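Local coordinates for toll-like receptor 13 (Mus musculus, PDB 4Z0C), which recognises bacterial 23S ribosomal RNA as an innate immune receptor and signals through MYD88 and TRAF6 to activate NF-kappa-B, at residues Leu577-Ile582 with Leu605-Leu610; Leu598-Lys603 with Phe623-Ser628. All coordinates share one frame; numbering follows the deposited sequence.

Contact 1: Leu577-Ile582 with Leu605-Leu610. With nucleotides of chain C.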
ATOM      1  N   LEU A 577     -17.259 -24.460  -2.788  1.00 35.53           N
ATOM      2  CA  LEU A 577     -16.687 -23.379  -3.591  1.00 34.29           C
ATOM      3  C   LEU A 577     -17.244 -23.353  -5.025  1.00 28.47           C
ATOM      4  O   LEU A 577     -17.314 -24.376  -5.707  1.00 28.77           O
ATOM      5  CB  LEU A 577     -15.161 -23.447  -3.623  1.00 28.43           C
ATOM      6  CG  LEU A 577     -14.496 -22.107  -3.946  1.00 31.65           C
ATOM      7  CD1 LEU A 577     -14.663 -21.131  -2.790  1.00 29.33           C
ATOM      8  CD2 LEU A 577     -13.020 -22.286  -4.303  1.00 26.63           C
ATOM      9  N   THR A 578     -17.586 -22.151  -5.464  1.00 26.22           N
ATOM     10  CA  THR A 578     -18.215 -21.877  -6.742  1.00 30.97           C
ATOM     11  C   THR A 578     -17.323 -21.039  -7.667  1.00 31.40           C
ATOM     12  O   THR A 578     -17.328 -21.214  -8.887  1.00 32.87           O
ATOM     13  CB  THR A 578     -19.568 -21.177  -6.478  1.00 39.55           C
ATOM     14  OG1 THR A 578     -20.609 -22.161  -6.512  1.00 51.20           O
ATOM     15  CG2 THR A 578     -19.852 -20.061  -7.480  1.00 40.55           C
ATOM     16  N   LYS A 579     -16.569 -20.117  -7.070  1.00 34.31           N
ATOM     17  CA  LYS A 579     -15.645 -19.256  -7.806  1.00 25.40           C
ATOM     18  C   LYS A 579     -14.308 -19.126  -7.082  1.00 26.33           C
ATOM     19  O   LYS A 579     -14.283 -18.843  -5.888  1.00 20.36           O
ATOM     20  CB  LYS A 579     -16.238 -17.871  -7.970  1.00 18.82           C
ATOM     21  CG  LYS A 579     -15.280 -16.856  -8.566  1.00 23.46           C
ATOM     22  CD  LYS A 579     -16.013 -15.542  -8.868  1.00 29.09           C
ATOM     23  CE  LYS A 579     -15.080 -14.545  -9.535  1.00 37.39           C
ATOM     24  NZ  LYS A 579     -15.749 -13.248  -9.822  1.00 43.63           N
ATOM     25  N   LEU A 580     -13.214 -19.308  -7.823  1.00 27.52           N
ATOM     26  CA  LEU A 580     -11.857 -19.157  -7.312  1.00 28.57           C
ATOM     27  C   LEU A 580     -11.050 -18.259  -8.242  1.00 28.44           C
ATOM     28  O   LEU A 580     -11.018 -18.490  -9.442  1.00 31.01           O
ATOM     29  CB  LEU A 580     -11.174 -20.524  -7.207  1.00 25.59           C
ATOM     30  CG  LEU A 580      -9.692 -20.464  -6.852  1.00 22.83           C
ATOM     31  CD1 LEU A 580      -9.577 -19.839  -5.497  1.00 19.19           C
ATOM     32  CD2 LEU A 580      -9.068 -21.851  -6.856  1.00 23.23           C
ATOM     33  N   ASP A 581     -10.418 -17.224  -7.701  1.00 30.03           N
ATOM     34  CA  ASP A 581      -9.517 -16.387  -8.495  1.00 29.95           C
ATOM     35  C   ASP A 581      -8.111 -16.283  -7.868  1.00 33.08           C
ATOM     36  O   ASP A 581      -7.949 -15.825  -6.736  1.00 30.66           O
ATOM     37  CB  ASP A 581     -10.116 -14.998  -8.700  1.00 21.87           C
ATOM     38  CG  ASP A 581      -9.243 -14.090  -9.568  1.00 38.60           C
ATOM     39  OD1 ASP A 581      -8.112 -13.747  -9.169  1.00 49.54           O
ATOM     40  OD2 ASP A 581      -9.705 -13.663 -10.638  1.00 48.83           O
ATOM     41  N   ILE A 582      -7.109 -16.736  -8.619  1.00 31.27           N
ATOM     42  CA  ILE A 582      -5.708 -16.574  -8.265  1.00 31.69           C
ATOM     43  C   ILE A 582      -4.950 -15.991  -9.451  1.00 33.03           C
ATOM     44  O   ILE A 582      -4.026 -16.612 -10.007  1.00 31.67           O
ATOM     45  CB  ILE A 582      -5.062 -17.904  -7.876  1.00 22.48           C
ATOM     46  CG1 ILE A 582      -6.022 -18.700  -7.001  1.00 22.48           C
ATOM     47  CG2 ILE A 582      -3.755 -17.635  -7.138  1.00 19.84           C
ATOM     48  CD1 ILE A 582      -5.475 -20.017  -6.530  1.00 24.64           C
ATOM     49  N   LEU A 605     -17.007 -26.297  -8.363  1.00 25.77           N
ATOM     50  CA  LEU A 605     -16.443 -25.069  -8.907  1.00 30.72           C
ATOM     51  C   LEU A 605     -17.061 -24.718 -10.267  1.00 35.50           C
ATOM     52  O   LEU A 605     -17.077 -25.538 -11.179  1.00 33.76           O
ATOM     53  CB  LEU A 605     -14.916 -25.155  -9.009  1.00 26.80           C
ATOM     54  CG  LEU A 605     -14.173 -23.821  -9.234  1.00 29.38           C
ATOM     55  CD1 LEU A 605     -14.235 -22.922  -8.020  1.00 18.96           C
ATOM     56  CD2 LEU A 605     -12.726 -24.033  -9.650  1.00 30.05           C
ATOM     57  N   LYS A 606     -17.573 -23.493 -10.403  1.00 28.96           N
ATOM     58  CA  LYS A 606     -18.133 -23.055 -11.676  1.00 26.46           C
ATOM     59  C   LYS A 606     -17.200 -22.108 -12.411  1.00 28.41           C
ATOM     60  O   LYS A 606     -17.260 -22.000 -13.640  1.00 26.10           O
ATOM     61  CB  LYS A 606     -19.469 -22.368 -11.472  1.00 31.81           C
ATOM     62  CG  LYS A 606     -20.590 -23.256 -10.979  1.00 41.10           C
ATOM     63  CD  LYS A 606     -21.752 -22.372 -10.498  1.00 43.84           C
ATOM     64  CE  LYS A 606     -23.078 -23.119 -10.458  1.00 45.07           C
ATOM     65  NZ  LYS A 606     -23.798 -23.020 -11.752  1.00 48.26           N
ATOM     66  N   ILE A 607     -16.373 -21.387 -11.648  1.00 26.54           N
ATOM     67  CA  ILE A 607     -15.490 -20.362 -12.205  1.00 21.27           C
ATOM     68  C   ILE A 607     -14.046 -20.492 -11.682  1.00 26.22           C
ATOM     69  O   ILE A 607     -13.823 -20.650 -10.489  1.00 31.88           O
ATOM     70  CB  ILE A 607     -16.002 -18.948 -11.876  1.00 29.06           C
ATOM     71  CG1 ILE A 607     -17.453 -18.763 -12.349  1.00 33.88           C
ATOM     72  CG2 ILE A 607     -15.071 -17.913 -12.491  1.00 28.55           C
ATOM     73  CD1 ILE A 607     -18.203 -17.643 -11.631  1.00 26.09           C
ATOM     74  N   LEU A 608     -13.074 -20.460 -12.588  1.00 23.20           N
ATOM     75  CA  LEU A 608     -11.672 -20.558 -12.220  1.00 31.41           C
ATOM     76  C   LEU A 608     -10.882 -19.591 -13.080  1.00 33.71           C
ATOM     77  O   LEU A 608     -10.846 -19.725 -14.308  1.00 30.08           O
ATOM     78  CB  LEU A 608     -11.138 -21.994 -12.394  1.00 28.54           C
ATOM     79  CG  LEU A 608      -9.620 -22.138 -12.196  1.00 23.80           C
ATOM     80  CD1 LEU A 608      -9.188 -21.738 -10.797  1.00 16.68           C
ATOM     81  CD2 LEU A 608      -9.141 -23.534 -12.525  1.00 19.53           C
ATOM     82  N   ARG A 609     -10.282 -18.602 -12.420  1.00 26.14           N
ATOM     83  CA  ARG A 609      -9.441 -17.604 -13.073  1.00 24.65           C
ATOM     84  C   ARG A 609      -8.007 -17.649 -12.555  1.00 27.94           C
ATOM     85  O   ARG A 609      -7.745 -17.509 -11.357  1.00 22.86           O
ATOM     86  CB  ARG A 609     -10.045 -16.201 -12.922  1.00 29.59           C
ATOM     87  CG  ARG A 609     -11.325 -16.018 -13.734  1.00 32.29           C
ATOM     88  CD  ARG A 609     -12.030 -14.715 -13.400  1.00 33.10           C
ATOM     89  NE  ARG A 609     -13.162 -14.469 -14.287  1.00 30.71           N
ATOM     90  CZ  ARG A 609     -14.103 -13.559 -14.062  1.00 46.00           C
ATOM     91  NH1 ARG A 609     -14.047 -12.797 -12.974  1.00 41.45           N
ATOM     92  NH2 ARG A 609     -15.098 -13.402 -14.934  1.00 49.98           N
ATOM     93  N   LEU A 610      -7.094 -17.879 -13.482  1.00 27.71           N
ATOM     94  CA  LEU A 610      -5.686 -18.082 -13.192  1.00 21.73           C
ATOM     95  C   LEU A 610      -4.931 -17.191 -14.152  1.00 20.96           C
ATOM     96  O   LEU A 610      -3.947 -17.612 -14.746  1.00 25.77           O
ATOM     97  CB  LEU A 610      -5.329 -19.546 -13.430  1.00 18.96           C
ATOM     98  CG  LEU A 610      -5.037 -20.483 -12.248  1.00 29.45           C
ATOM     99  CD1 LEU A 610      -5.885 -20.183 -11.029  1.00 33.83           C
ATOM    100  CD2 LEU A 610      -5.159 -21.950 -12.642  1.00 21.00           C
TER
ATOM    101  P     A C   6     -16.865 -10.082 -14.507  1.00 34.89           P
ATOM    102  OP1   A C   6     -17.793  -9.271 -13.675  1.00 38.99           O
ATOM    103  OP2   A C   6     -16.818 -11.529 -14.220  1.00 32.05           O
ATOM    104  O5'   A C   6     -17.206  -9.803 -16.034  1.00 29.15           O
ATOM    105  C5'   A C   6     -16.432 -10.368 -17.097  1.00 26.28           C
ATOM    106  C4'   A C   6     -16.359  -9.435 -18.285  1.00 26.06           C
ATOM    107  O4'   A C   6     -17.708  -9.160 -18.770  1.00 37.82           O
ATOM    108  C3'   A C   6     -15.743  -8.074 -17.998  1.00 28.94           C
ATOM    109  O3'   A C   6     -15.146  -7.594 -19.198  1.00 29.76           O
ATOM    110  C2'   A C   6     -16.966  -7.217 -17.663  1.00 32.43           C
ATOM    111  O2'   A C   6     -16.778  -5.832 -17.838  1.00 35.85           O
ATOM    112  C1'   A C   6     -18.001  -7.768 -18.642  1.00 31.37           C
ATOM    113  N9    A C   6     -19.390  -7.688 -18.186  1.00 32.10           N
ATOM    114  C8    A C   6     -19.879  -7.782 -16.899  1.00 36.02           C
ATOM    115  N7    A C   6     -21.201  -7.742 -16.834  1.00 39.04           N
ATOM    116  C5    A C   6     -21.610  -7.643 -18.159  1.00 30.03           C
ATOM    117  C6    A C   6     -22.883  -7.578 -18.764  1.00 32.99           C
ATOM    118  N6    A C   6     -24.027  -7.600 -18.083  1.00 26.62           N
ATOM    119  N1    A C   6     -22.944  -7.490 -20.113  1.00 32.31           N
ATOM    120  C2    A C   6     -21.791  -7.479 -20.798  1.00 34.11           C
ATOM    121  N3    A C   6     -20.536  -7.531 -20.349  1.00 32.88           N
ATOM    122  C4    A C   6     -20.509  -7.618 -19.004  1.00 32.68           C
ATOM    123  P     A C   5     -15.312  -4.264 -12.563  1.00 30.05           P
ATOM    124  OP1   A C   5     -16.223  -3.820 -13.632  1.00 38.80           O
ATOM    125  OP2   A C   5     -15.824  -4.495 -11.190  1.00 38.14           O
ATOM    126  O5'   A C   5     -14.660  -5.661 -12.952  1.00 37.22           O
ATOM    127  C5'   A C   5     -14.302  -5.982 -14.285  1.00 28.97           C
ATOM    128  C4'   A C   5     -14.092  -7.461 -14.419  1.00 29.17           C
ATOM    129  O4'   A C   5     -12.773  -7.782 -13.905  1.00 24.93           O
ATOM    130  C3'   A C   5     -15.085  -8.330 -13.643  1.00 30.99           C
ATOM    131  O3'   A C   5     -15.357  -9.535 -14.366  1.00 33.77           O
ATOM    132  C2'   A C   5     -14.332  -8.642 -12.342  1.00 30.90           C
ATOM    133  O2'   A C   5     -14.692  -9.856 -11.706  1.00 22.95           O
ATOM    134  C1'   A C   5     -12.873  -8.660 -12.795  1.00 27.60           C
ATOM    135  N9    A C   5     -11.958  -8.157 -11.768  1.00 32.57           N
ATOM    136  C8    A C   5     -11.339  -6.930 -11.764  1.00 34.92           C
ATOM    137  N7    A C   5     -10.566  -6.736 -10.720  1.00 38.36           N
ATOM    138  C5    A C   5     -10.684  -7.910 -10.000  1.00 33.98           C
ATOM    139  C6    A C   5     -10.113  -8.317  -8.792  1.00 36.66           C
ATOM    140  N6    A C   5      -9.292  -7.537  -8.089  1.00 39.72           N
ATOM    141  N1    A C   5     -10.418  -9.548  -8.331  1.00 30.25           N
ATOM    142  C2    A C   5     -11.250 -10.301  -9.052  1.00 37.13           C
ATOM    143  N3    A C   5     -11.857 -10.021 -10.203  1.00 36.73           N
ATOM    144  C4    A C   5     -11.522  -8.800 -10.636  1.00 31.17           C
TER
HETATM  145  O   HOH W   1     -12.694 -12.725 -10.645  1.00 27.94           O

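Contact 2: Leu598-Lys603 with Phe623-Ser628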
ATOM      1  N   LEU A 598      -4.470 -30.250  -5.987  1.00 37.51           N
ATOM      2  CA  LEU A 598      -5.105 -29.198  -5.181  1.00 36.88           C
ATOM      3  C   LEU A 598      -6.613 -29.020  -5.435  1.00 35.65           C
ATOM      4  O   LEU A 598      -7.382 -28.777  -4.499  1.00 29.23           O
ATOM      5  CB  LEU A 598      -4.386 -27.864  -5.416  1.00 33.69           C
ATOM      6  CG  LEU A 598      -4.802 -26.654  -4.574  1.00 32.30           C
ATOM      7  CD1 LEU A 598      -4.444 -26.856  -3.112  1.00 21.23           C
ATOM      8  CD2 LEU A 598      -4.139 -25.419  -5.131  1.00 29.82           C
ATOM      9  N   PHE A 599      -7.027 -29.166  -6.694  1.00 35.58           N
ATOM     10  CA  PHE A 599      -8.418 -28.939  -7.087  1.00 39.69           C
ATOM     11  C   PHE A 599      -9.326 -30.171  -6.965  1.00 37.90           C
ATOM     12  O   PHE A 599     -10.465 -30.150  -7.429  1.00 37.67           O
ATOM     13  CB  PHE A 599      -8.489 -28.436  -8.531  1.00 39.46           C
ATOM     14  CG  PHE A 599      -7.816 -27.122  -8.753  1.00 39.67           C
ATOM     15  CD1 PHE A 599      -8.077 -26.049  -7.935  1.00 40.44           C
ATOM     16  CD2 PHE A 599      -6.908 -26.965  -9.785  1.00 43.33           C
ATOM     17  CE1 PHE A 599      -7.446 -24.839  -8.153  1.00 43.69           C
ATOM     18  CE2 PHE A 599      -6.280 -25.758 -10.006  1.00 42.03           C
ATOM     19  CZ  PHE A 599      -6.548 -24.695  -9.190  1.00 40.68           C
ATOM     20  N   GLN A 600      -8.834 -31.239  -6.359  1.00 36.78           N
ATOM     21  CA  GLN A 600      -9.576 -32.503  -6.344  1.00 39.88           C
ATOM     22  C   GLN A 600     -10.957 -32.463  -5.715  1.00 42.57           C
ATOM     23  O   GLN A 600     -11.861 -33.164  -6.154  1.00 49.49           O
ATOM     24  CB  GLN A 600      -8.766 -33.591  -5.667  1.00 51.76           C
ATOM     25  CG  GLN A 600      -7.833 -34.303  -6.601  1.00 67.50           C
ATOM     26  CD  GLN A 600      -7.218 -35.518  -5.954  1.00 71.77           C
ATOM     27  OE1 GLN A 600      -6.972 -35.535  -4.740  1.00 71.68           O
ATOM     28  NE2 GLN A 600      -6.989 -36.553  -6.751  1.00 66.69           N
ATOM     29  N   ASN A 601     -11.134 -31.659  -4.681  1.00 38.45           N
ATOM     30  CA  ASN A 601     -12.419 -31.658  -3.998  1.00 37.48           C
ATOM     31  C   ASN A 601     -13.401 -30.598  -4.494  1.00 30.46           C
ATOM     32  O   ASN A 601     -14.553 -30.544  -4.058  1.00 25.46           O
ATOM     33  CB  ASN A 601     -12.213 -31.550  -2.497  1.00 44.34           C
ATOM     34  CG  ASN A 601     -12.139 -32.896  -1.849  1.00 55.94           C
ATOM     35  OD1 ASN A 601     -11.135 -33.592  -1.968  1.00 52.26           O
ATOM     36  ND2 ASN A 601     -13.213 -33.294  -1.184  1.00 69.24           N
ATOM     37  N   LEU A 602     -12.932 -29.759  -5.404  1.00 26.20           N
ATOM     38  CA  LEU A 602     -13.712 -28.628  -5.846  1.00 28.53           C
ATOM     39  C   LEU A 602     -14.665 -29.074  -6.942  1.00 36.22           C
ATOM     40  O   LEU A 602     -14.589 -28.621  -8.086  1.00 30.03           O
ATOM     41  CB  LEU A 602     -12.808 -27.479  -6.302  1.00 32.85           C
ATOM     42  CG  LEU A 602     -11.758 -26.964  -5.310  1.00 36.20           C
ATOM     43  CD1 LEU A 602     -11.064 -25.717  -5.863  1.00 33.97           C
ATOM     44  CD2 LEU A 602     -12.371 -26.686  -3.934  1.00 34.65           C
ATOM     45  N   LYS A 603     -15.547 -29.996  -6.576  1.00 41.01           N
ATOM     46  CA  LYS A 603     -16.457 -30.608  -7.524  1.00 39.76           C
ATOM     47  C   LYS A 603     -17.626 -29.690  -7.869  1.00 37.82           C
ATOM     48  O   LYS A 603     -18.328 -29.941  -8.850  1.00 26.51           O
ATOM     49  CB  LYS A 603     -16.954 -31.950  -6.990  1.00 41.21           C
ATOM     50  CG  LYS A 603     -15.942 -33.064  -7.179  1.00 51.72           C
ATOM     51  CD  LYS A 603     -15.841 -33.921  -5.947  1.00 56.68           C
ATOM     52  CE  LYS A 603     -14.694 -34.901  -6.053  1.00 56.52           C
ATOM     53  NZ  LYS A 603     -14.493 -35.602  -4.751  1.00 58.80           N
ATOM     54  N   PHE A 623      -6.849 -30.199 -13.603  1.00 29.40           N
ATOM     55  CA  PHE A 623      -8.206 -29.676 -13.733  1.00 32.40           C
ATOM     56  C   PHE A 623      -9.247 -30.768 -13.983  1.00 40.33           C
ATOM     57  O   PHE A 623     -10.449 -30.492 -14.019  1.00 43.96           O
ATOM     58  CB  PHE A 623      -8.238 -28.646 -14.869  1.00 24.24           C
ATOM     59  CG  PHE A 623      -7.117 -27.630 -14.793  1.00 38.24           C
ATOM     60  CD1 PHE A 623      -7.080 -26.685 -13.772  1.00 24.98           C
ATOM     61  CD2 PHE A 623      -6.113 -27.600 -15.752  1.00 41.03           C
ATOM     62  CE1 PHE A 623      -6.058 -25.765 -13.707  1.00 29.50           C
ATOM     63  CE2 PHE A 623      -5.089 -26.653 -15.685  1.00 34.19           C
ATOM     64  CZ  PHE A 623      -5.068 -25.747 -14.669  1.00 28.40           C
ATOM     65  N   SER A 624      -8.773 -32.007 -14.097  1.00 42.66           N
ATOM     66  CA  SER A 624      -9.597 -33.166 -14.447  1.00 40.31           C
ATOM     67  C   SER A 624     -10.701 -33.505 -13.453  1.00 32.79           C
ATOM     68  O   SER A 624     -11.543 -34.322 -13.754  1.00 40.37           O
ATOM     69  CB  SER A 624      -8.717 -34.406 -14.617  1.00 47.81           C
ATOM     70  OG  SER A 624      -7.799 -34.215 -15.667  1.00 57.59           O
ATOM     71  N   SER A 625     -10.691 -32.919 -12.262  1.00 35.31           N
ATOM     72  CA  SER A 625     -11.758 -33.205 -11.307  1.00 37.90           C
ATOM     73  C   SER A 625     -12.874 -32.181 -11.414  1.00 34.80           C
ATOM     74  O   SER A 625     -13.951 -32.372 -10.856  1.00 32.82           O
ATOM     75  CB  SER A 625     -11.237 -33.236  -9.866  1.00 42.77           C
ATOM     76  OG  SER A 625     -10.589 -34.465  -9.581  1.00 53.98           O
ATOM     77  N   LEU A 626     -12.618 -31.107 -12.151  1.00 33.79           N
ATOM     78  CA  LEU A 626     -13.534 -29.978 -12.180  1.00 38.98           C
ATOM     79  C   LEU A 626     -14.741 -30.241 -13.095  1.00 37.34           C
ATOM     80  O   LEU A 626     -14.806 -29.737 -14.212  1.00 37.82           O
ATOM     81  CB  LEU A 626     -12.782 -28.695 -12.560  1.00 37.76           C
ATOM     82  CG  LEU A 626     -11.542 -28.363 -11.704  1.00 34.10           C
ATOM     83  CD1 LEU A 626     -10.823 -27.115 -12.222  1.00 34.23           C
ATOM     84  CD2 LEU A 626     -11.864 -28.213 -10.216  1.00 25.39           C
ATOM     85  N   GLN A 627     -15.670 -31.067 -12.607  1.00 45.86           N
ATOM     86  CA  GLN A 627     -16.883 -31.472 -13.338  1.00 50.27           C
ATOM     87  C   GLN A 627     -17.745 -30.286 -13.745  1.00 43.30           C
ATOM     88  O   GLN A 627     -18.182 -30.180 -14.889  1.00 50.70           O
ATOM     89  CB  GLN A 627     -17.757 -32.342 -12.439  1.00 60.88           C
ATOM     90  CG  GLN A 627     -17.256 -33.742 -12.155  1.00 76.44           C
ATOM     91  CD  GLN A 627     -17.810 -34.274 -10.838  1.00 81.50           C
ATOM     92  OE1 GLN A 627     -18.903 -33.882 -10.408  1.00 79.04           O
ATOM     93  NE2 GLN A 627     -17.069 -35.178 -10.200  1.00 79.80           N
ATOM     94  N   SER A 628     -18.000 -29.412 -12.775  1.00 30.70           N
ATOM     95  CA  SER A 628     -18.925 -28.305 -12.928  1.00 32.26           C
ATOM     96  C   SER A 628     -18.283 -27.056 -13.503  1.00 34.68           C
ATOM     97  O   SER A 628     -18.938 -26.025 -13.598  1.00 33.13           O
ATOM     98  CB  SER A 628     -19.552 -27.965 -11.578  1.00 29.90           C
ATOM     99  OG  SER A 628     -19.919 -29.146 -10.897  1.00 36.96           O
TER

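Contact 1: Leu577-Ile582 with Leu605-Leu610
Leu580 and Leu608 lie side by side on the inward face of two adjacent parallel strands, Leu580 CD2 meeting Leu608 CD1 at 3.9 Å. Three residues earlier in each segment, Leu577 and Leu605 make a similar pair; Leu605 CD1 also reaches Leu580 CB and packs on the carbonyl group of Thr578. At the other end Leu610 CD1 touches Ile582 CB. Along this apolar side, strands 579-581 and 607-609 run with their axes 4.8 Å apart and only 2° from parallel. Four parallel-strand hydrogen bonds join the two segments, and a further one from Lys606 N makes Thr578 O a double acceptor.

On the opposite face, the extended chain of Lys579 slants across Ile607, CG standing 4.0 Å from Ile607 CB. Asp581 OD2 comes to 3.4 Å from Arg609 CB, and its carboxylate plane is 84° from the guanidinium. A water bridges the two groups, donating to Asp581 OD2 and accepting from Arg609 NH1 at 2.7 Å, with a weak bond from Lys579 NZ. Asp581 OD1 accepts from Ser583 N, while OD2 also takes N6 of an adenine of the bound RNA.

Arg609 NH2 gives a nearly straight bond (169°) to OP2 of nucleotide A6 of chain C, 2.6 Å away, and forms a salt bridge with Glu10; NH1 makes weak bonds to A5 O2' and A6 OP2, both of chain C. Lys579 NZ lies just 3.6 Å from Arg609 NH1, a like-charge proximity that the RNA phosphate and the acidic neighbours probably offset. These two strands thus turn leucines to the interior, and on the other face Asp581 and Arg609 meet the RNA directly.

Contact 2: Leu598-Lys603 with Phe623-Ser628
Lys603, Phe599 and Ser625 carry most of the surface that these two successive turns bury against each other. The Phe599 ring lies alongside that of Phe623, both pointing the same way, and they meet rim to rim: Phe599 CE2 is 3.7 Å from Phe623 CE1, the centroids are 5.9 Å apart and the planes differ by 24°, so neither ring covers the other. At the root of the Phe599 side chain, CB touches Leu626 CD2 at 3.8 Å. That same methyl also lies against the carbonyl oxygens of Phe599 and Leu602, the first and last residues of a type I turn.

Ser625 belongs to the matching type I turn, Phe623 to Leu626, and sets its CB 3.8 Å from Gln600 O. Lys603 contributes through the base of its side chain, where CG passes 3.9 Å from Gln627 NE2. Its carbonyl makes the polar link: Ser628 OG, anti to its own carbonyl carbon (chi1 -43°), is thereby directed at Lys603 O and donates to it at 2.7 Å, approaching in the carbonyl plane.

Each type I turn runs into an overlapping inverse gamma turn, centred on Leu602 and on Leu626 respectively. The 598-603 turn leads into strand 607-609 and the 623-628 turn into strand 631-633, while Phe623 and Leu626 both rest on Leu608 of strand 607-609 and the Phe623 ring also meets Phe632.

The centres of contact 1 and contact 2 are 11 Å apart on the same side of the chain's centre, within the last repeats of the leucine-rich repeat ectodomain. Their segments alternate along the chain: 577-582, then 598-603, 605-610 and 623-628. Contact 1 joins neighbouring strands, whereas contact 2 joins the loops that return to the next strands, so both bridge one repeat to the next. They meet in the interior, where Leu580 CD2 packs on Phe599 CE1 at 3.6 Å. The strands that meet RNA on one face therefore pack through their other face on loops whose nearest atom is about 11 Å from the nucleic acid.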